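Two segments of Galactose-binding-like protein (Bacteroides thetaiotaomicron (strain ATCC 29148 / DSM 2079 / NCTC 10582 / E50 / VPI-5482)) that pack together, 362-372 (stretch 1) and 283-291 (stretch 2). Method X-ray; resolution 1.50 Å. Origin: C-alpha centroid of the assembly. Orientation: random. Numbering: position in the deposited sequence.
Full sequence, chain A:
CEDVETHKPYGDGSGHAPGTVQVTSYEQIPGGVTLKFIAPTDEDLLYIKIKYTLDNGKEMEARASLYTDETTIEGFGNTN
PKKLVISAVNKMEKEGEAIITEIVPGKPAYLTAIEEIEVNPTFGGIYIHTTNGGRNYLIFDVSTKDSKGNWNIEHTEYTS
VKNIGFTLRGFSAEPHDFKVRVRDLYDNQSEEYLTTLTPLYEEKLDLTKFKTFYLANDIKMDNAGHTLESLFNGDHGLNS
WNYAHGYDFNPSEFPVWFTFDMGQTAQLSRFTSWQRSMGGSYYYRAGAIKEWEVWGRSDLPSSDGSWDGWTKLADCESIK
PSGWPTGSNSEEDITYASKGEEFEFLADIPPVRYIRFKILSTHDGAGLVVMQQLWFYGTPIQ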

# COMPACT_ATOMS: atom_id res chain seq x y z
N THR A 362 1.32 18.42 1.28
CA THR A 362 2.34 18.53 0.25
C THR A 362 3.63 19.07 0.86
O THR A 362 3.59 19.62 1.99
CB THR A 362 1.87 19.46 -0.88
OG1 THR A 362 1.53 20.69 -0.23
CG2 THR A 362 0.66 18.91 -1.62
N HIS A 363 4.78 18.83 0.20
CA HIS A 363 6.06 19.24 0.74
C HIS A 363 6.14 20.76 0.95
O HIS A 363 6.64 21.22 1.99
CB HIS A 363 7.21 18.78 -0.15
CG HIS A 363 7.56 17.34 0.10
ND1 HIS A 363 8.06 16.91 1.33
CD2 HIS A 363 7.35 16.22 -0.64
CE1 HIS A 363 8.31 15.60 1.26
NE2 HIS A 363 7.92 15.16 0.03
N ASP A 364 5.57 21.55 0.02
CA ASP A 364 5.61 23.03 0.18
C ASP A 364 4.36 23.58 0.85
O ASP A 364 4.29 24.81 1.07
CB ASP A 364 5.95 23.73 -1.16
CG ASP A 364 4.83 23.66 -2.20
OD1 ASP A 364 3.74 23.11 -1.92
OD2 ASP A 364 5.12 24.11 -3.37
N GLY A 365 3.40 22.69 1.21
CA GLY A 365 2.15 23.07 1.84
C GLY A 365 1.12 23.74 0.95
O GLY A 365 0.01 23.92 1.40
N ALA A 366 1.44 24.02 -0.34
CA ALA A 366 0.46 24.61 -1.24
C ALA A 366 -0.59 23.58 -1.68
O ALA A 366 -0.26 22.37 -1.77
CB ALA A 366 1.17 25.11 -2.50
N GLY A 367 -1.77 24.08 -2.07
CA GLY A 367 -2.86 23.24 -2.54
C GLY A 367 -2.61 22.95 -4.02
O GLY A 367 -3.26 23.52 -4.85
N LEU A 368 -1.75 21.93 -4.25
CA LEU A 368 -1.48 21.56 -5.66
C LEU A 368 -0.89 20.15 -5.63
O LEU A 368 -0.01 19.88 -4.82
CB LEU A 368 -0.49 22.52 -6.30
CG LEU A 368 -0.16 22.18 -7.77
CD1 LEU A 368 -1.40 22.34 -8.65
CD2 LEU A 368 1.01 23.01 -8.30
N VAL A 369 -1.37 19.26 -6.50
CA VAL A 369 -0.82 17.90 -6.58
C VAL A 369 -0.21 17.75 -7.97
O VAL A 369 -0.98 17.83 -8.90
CB VAL A 369 -1.97 16.90 -6.31
CG1 VAL A 369 -1.43 15.47 -6.45
CG2 VAL A 369 -2.46 17.07 -4.84
N VAL A 370 1.06 17.29 -8.02
CA VAL A 370 1.69 17.08 -9.33
C VAL A 370 2.65 15.91 -9.07
O VAL A 370 3.39 15.93 -8.07
CB VAL A 370 2.54 18.27 -9.81
CG1 VAL A 370 3.13 17.94 -11.20
CG2 VAL A 370 1.67 19.51 -9.98
N MET A 371 2.56 14.85 -9.87
CA MET A 371 3.51 13.72 -9.70
C MET A 371 4.01 13.23 -11.04
O MET A 371 3.47 13.59 -12.05
CB MET A 371 2.80 12.60 -8.96
CG MET A 371 2.68 12.95 -7.41
SD MET A 371 4.23 13.45 -6.40
CE MET A 371 4.89 11.80 -6.19
N GLN A 372 5.02 12.31 -11.04
CA GLN A 372 5.63 11.94 -12.33
C GLN A 372 5.23 10.50 -12.68
O GLN A 372 5.05 10.18 -13.86
CB GLN A 372 7.18 11.97 -12.24
CG GLN A 372 7.92 11.71 -13.53
CD GLN A 372 9.39 11.76 -13.20
OE1 GLN A 372 10.00 10.76 -12.76
NE2 GLN A 372 10.02 12.90 -13.45
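Stretch 2, residues 283-291: YYRAGAIKE

The 285-289 segment of stretch 2 runs antiparallel to Thr362-Asp364; after its loop, stretch 1 returns past Gly287 in another direction. A type I' turn from Arg285 to Ala288, closed by Ala288 N to Arg285 O at 3.1 Å, sits in the bend of stretch 1, and Ile289 then pairs with Thr362 as an antiparallel, non-hydrogen-bonded bridge, CA to CA 4.2 Å, with side chains diverging.

Three direct hydrogen bonds set the register, two of them backbone to backbone. His363 N gives its proton to Ala288 O at 3.0 Å; Val370 N gives to Gly287 O at 2.8 Å; and Ala286 N, one of two turn amides not used by the turn's own hydrogen bond, is met by Asp364 OD2 at 2.8 Å. Asp364 OD1 accepts from Ala366 N at 2.9 Å and also reaches water 2. Thr362 OG1 donates to Ala366 O, also at 2.9 Å.

Water fills in further. Gly287 N donates to water 2 at 2.9 Å, and Asp364 OD1 lies 2.6 Å from that same water. Water 3 takes the proton of Asp364 N at 3.0 Å and donates to Ala288 O at 2.9 Å, giving this carbonyl a second donor.

Gly287 is demanded twice. Its phi of 102° would jam a CB against the preceding carbonyl, and that CB would also fall 2.4 Å from Val370 CG2. Without it, Gly287 CA approaches Leu368 O to 3.1 Å in a CA-H...O contact.

His363 supplies the main side-chain packing. Lys290 CB lies over one ring face, 3.9 Å from the centroid, while the Tyr284 edge addresses the opposite face, Tyr284 CD1 3.4 Å from His363 NE2; that nitrogen is hydrogen-bonded elsewhere in the structure. Ile289 completes the apolar side, its CG2 3.9 Å from Val369 CG1 and its CG1 3.8 Å from Met371 SD.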

# COMPACT_ATOMS: atom_id res chain seq x y z
N TYR A 283 11.71 19.02 -7.37
CA TYR A 283 11.52 18.13 -6.24
C TYR A 283 11.15 18.87 -4.96
O TYR A 283 11.63 19.98 -4.65
CB TYR A 283 12.74 17.20 -6.02
CG TYR A 283 13.00 16.18 -7.09
CD1 TYR A 283 11.95 15.43 -7.64
CD2 TYR A 283 14.30 15.89 -7.50
CE1 TYR A 283 12.20 14.45 -8.61
CE2 TYR A 283 14.57 14.89 -8.47
CZ TYR A 283 13.52 14.13 -8.95
OH TYR A 283 13.74 13.19 -9.93
N TYR A 284 10.29 18.22 -4.19
CA TYR A 284 9.94 18.62 -2.82
C TYR A 284 9.28 20.02 -2.81
O TYR A 284 9.45 20.78 -1.86
CB TYR A 284 11.21 18.58 -1.94
CG TYR A 284 11.68 17.16 -1.76
CD1 TYR A 284 10.97 16.26 -0.96
CD2 TYR A 284 12.84 16.77 -2.37
CE1 TYR A 284 11.41 14.94 -0.80
CE2 TYR A 284 13.28 15.45 -2.24
CZ TYR A 284 12.59 14.56 -1.41
OH TYR A 284 12.97 13.26 -1.25
N ARG A 285 8.56 20.33 -3.88
CA ARG A 285 7.74 21.55 -3.96
C ARG A 285 6.87 21.41 -5.22
O ARG A 285 6.87 20.34 -5.87
CB ARG A 285 8.66 22.78 -4.13
CG ARG A 285 9.44 22.92 -5.44
CD ARG A 285 10.28 24.21 -5.62
NE ARG A 285 10.84 24.42 -6.99
CZ ARG A 285 10.36 25.17 -8.01
NH1 ARG A 285 9.21 25.84 -7.85
NH2 ARG A 285 11.02 25.24 -9.17
N ALA A 286 6.00 22.40 -5.45
CA ALA A 286 5.26 22.49 -6.71
C ALA A 286 4.50 21.20 -7.03
O ALA A 286 4.61 20.61 -8.12
CB ALA A 286 6.21 22.87 -7.84
N GLY A 287 3.74 20.77 -6.03
CA GLY A 287 2.81 19.67 -6.20
C GLY A 287 3.34 18.34 -5.65
O GLY A 287 2.55 17.41 -5.61
N ALA A 288 4.62 18.31 -5.23
CA ALA A 288 5.12 17.08 -4.68
C ALA A 288 4.36 16.74 -3.38
O ALA A 288 4.33 17.54 -2.42
CB ALA A 288 6.59 17.24 -4.40
N ILE A 289 3.74 15.54 -3.33
CA ILE A 289 3.01 15.14 -2.13
C ILE A 289 3.90 14.70 -0.99
O ILE A 289 4.97 14.10 -1.17
CB ILE A 289 1.98 14.05 -2.56
CG1 ILE A 289 2.69 12.77 -3.03
CG2 ILE A 289 1.01 14.68 -3.57
CD1 ILE A 289 1.68 11.60 -3.37
N LYS A 290 3.41 14.91 0.24
CA LYS A 290 4.23 14.64 1.44
C LYS A 290 3.65 13.47 2.22
O LYS A 290 4.31 12.42 2.27
CB LYS A 290 4.42 15.90 2.29
CG LYS A 290 5.13 15.66 3.66
CD LYS A 290 5.37 16.98 4.39
CE LYS A 290 5.87 16.76 5.83
NZ LYS A 290 5.80 17.99 6.62
N GLU A 291 2.45 13.60 2.80
CA GLU A 291 1.78 12.47 3.41
C GLU A 291 0.48 12.17 2.69
O GLU A 291 -0.28 13.05 2.29
CB GLU A 291 1.48 12.73 4.88
CG GLU A 291 2.74 12.76 5.72
CD GLU A 291 2.39 12.76 7.22
OE1 GLU A 291 1.72 11.79 7.70
OE2 GLU A 291 2.78 13.70 7.91
O HOH W 1 11.41 11.87 -10.49
O HOH W 2 2.39 21.60 -3.62
O HOH W 3 4.98 20.32 -2.64
O HOH W 4 7.17 20.15 4.73